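Local coordinates for 3-Hydroxyacyl-CoA dehydrogenase (PDB 4PZC) that oxidises (S)-3-hydroxybutyryl-CoA to acetoacetyl-CoA, passing the hydride to NAD(+), a reaction typical of the 3-hydroxyacyl-CoA dehydrogenase family, at the interface of chains A and B. Numbering follows the deposited sequence. Chains: chain A/B, 3-Hydroxyacyl-CoA dehydrogenase.

The interface of chains A and B. Residues chain A 192-193, 196, 224; chain B 192-193, 196, 224.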
loop_
_atom_site.group_PDB
_atom_site.type_symbol
_atom_site.label_atom_id
_atom_site.label_comp_id
_atom_site.label_asym_id
_atom_site.label_seq_id
_atom_site.Cartn_x
_atom_site.Cartn_y
_atom_site.Cartn_z
ATOM N N ILE A 192 3.273 -7.548 -5.367
ATOM C CA ILE A 192 2.133 -7.203 -4.545
ATOM C C ILE A 192 1.632 -5.764 -4.722
ATOM O O ILE A 192 0.418 -5.534 -4.753
ATOM C CB ILE A 192 2.285 -7.719 -3.108
ATOM C CG1 ILE A 192 3.388 -7.028 -2.339
ATOM C CG2 ILE A 192 2.567 -9.218 -3.196
ATOM C CD1 ILE A 192 4.318 -7.999 -1.597
ATOM N N LEU A 193 2.533 -4.811 -4.910
ATOM C CA LEU A 193 2.095 -3.459 -5.180
ATOM C C LEU A 193 1.186 -3.423 -6.405
ATOM O O LEU A 193 0.033 -3.006 -6.324
ATOM C CB LEU A 193 3.293 -2.542 -5.371
ATOM C CG LEU A 193 2.977 -1.085 -5.762
ATOM C CD1 LEU A 193 2.211 -0.363 -4.672
ATOM C CD2 LEU A 193 4.246 -0.299 -6.131
ATOM N N MET A 196 -2.453 -4.328 -6.530
ATOM C CA MET A 196 -3.209 -3.412 -5.678
ATOM C C MET A 196 -3.647 -2.214 -6.503
ATOM O O MET A 196 -4.808 -1.838 -6.447
ATOM C CB MET A 196 -2.380 -2.921 -4.513
ATOM C CG MET A 196 -3.189 -2.127 -3.521
ATOM S SD MET A 196 -2.111 -1.092 -2.517
ATOM C CE MET A 196 -2.051 0.351 -3.577
ATOM N N HIS A 224 -0.703 5.660 3.372
ATOM C CA HIS A 224 0.228 5.543 2.258
ATOM C C HIS A 224 0.542 6.968 1.803
ATOM O O HIS A 224 -0.364 7.789 1.681
ATOM C CB HIS A 224 -0.402 4.822 1.070
ATOM C CG HIS A 224 -0.746 3.390 1.319
ATOM N ND1 HIS A 224 -1.278 2.579 0.339
ATOM C CD2 HIS A 224 -0.637 2.619 2.421
ATOM C CE1 HIS A 224 -1.482 1.368 0.821
ATOM N NE2 HIS A 224 -1.097 1.365 2.083
ATOM N N ILE B 192 -9.289 -2.687 -1.727
ATOM C CA ILE B 192 -7.992 -2.764 -2.364
ATOM C C ILE B 192 -6.832 -3.083 -1.410
ATOM O O ILE B 192 -5.944 -3.867 -1.764
ATOM C CB ILE B 192 -7.777 -1.625 -3.368
ATOM C CG1 ILE B 192 -7.675 -0.265 -2.715
ATOM C CG2 ILE B 192 -8.956 -1.652 -4.339
ATOM C CD1 ILE B 192 -8.546 0.805 -3.389
ATOM N N LEU B 193 -6.863 -2.555 -0.196
ATOM C CA LEU B 193 -5.840 -2.913 0.763
ATOM C C LEU B 193 -5.799 -4.425 0.965
ATOM O O LEU B 193 -4.778 -5.066 0.728
ATOM C CB LEU B 193 -6.081 -2.200 2.084
ATOM C CG LEU B 193 -5.120 -2.561 3.235
ATOM C CD1 LEU B 193 -3.693 -2.158 2.925
ATOM C CD2 LEU B 193 -5.567 -1.950 4.572
ATOM N N MET B 196 -4.176 -6.949 -1.286
ATOM C CA MET B 196 -2.736 -6.702 -1.333
ATOM C C MET B 196 -2.061 -7.496 -0.227
ATOM O O MET B 196 -1.072 -8.166 -0.487
ATOM C CB MET B 196 -2.415 -5.237 -1.142
ATOM C CG MET B 196 -0.959 -4.929 -1.370
ATOM S SD MET B 196 -0.514 -3.374 -0.578
ATOM C CE MET B 196 -0.096 -4.002 1.045
ATOM N N HIS B 224 5.586 2.647 2.386
ATOM C CA HIS B 224 4.435 2.389 3.240
ATOM C C HIS B 224 4.954 2.382 4.678
ATOM O O HIS B 224 5.991 1.784 4.954
ATOM C CB HIS B 224 3.832 1.013 2.974
ATOM C CG HIS B 224 3.235 0.844 1.616
ATOM N ND1 HIS B 224 2.606 -0.319 1.227
ATOM C CD2 HIS B 224 3.162 1.677 0.557
ATOM C CE1 HIS B 224 2.168 -0.200 -0.012
ATOM N NE2 HIS B 224 2.491 1.005 -0.440
#
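Helix packing about a two-fold axis joins chains A and B here, and it helps hold the two copies of the deposited assembly together. The contact lies in the C-terminal domain, the helical part of the 3-hydroxyacyl-CoA dehydrogenase fold, which commonly mediates dimerisation in this family, so this dimer is probably the biological one; the two Rossmann domains stand at the outer ends of the pair. Helix 189-205 of each chain runs nearly antiparallel to its twin, and A:Met196 meets B:Met196 at the axis. Their sulfur atoms approach each other, A:Met196 SD lying 3.4 Å from B:Met196 SD, while the two methionine side chains pass each other at a slant. CG stands anti to the backbone N (chi1 -172°), which lays each thioether alongside the axis, where the two sulfurs face each other from opposite sides, and the chain then bends at chi3 (88°), turning the methyl group away from the opposing sulfur. Methionine suits such a place because its unbranched, polarisable chain can pack against an identical copy of itself. Farther back along the chain, A:Met196 CG rests 3.7 Å from the backbone carbonyl oxygen of B:Ile192, O, an ordinary van der Waals contact. Within this patch B:Ile192 meets the methionine through that backbone oxygen as the helices draw close.

Beyond the sulfurs, the imidazoles of A:His224 and B:His224 stack face to face across the same axis. Their planes are inclined by 7° and their centroids lie 4.2 Å apart. Each NE2 sits above the centre of the partner ring, so the two flat groups overlap broadly. Histidine offers a small planar surface for this, but A:His224 NE2 also comes within 4.2 Å of B:His224 ND1; close stacking would probably disfavour protonation of both rings. A:Leu193 borders the stack, its CD1 methyl 4.5 Å from B:His224 NE2. This branched aliphatic side chain adds apolar bulk at the edge of the histidine pair.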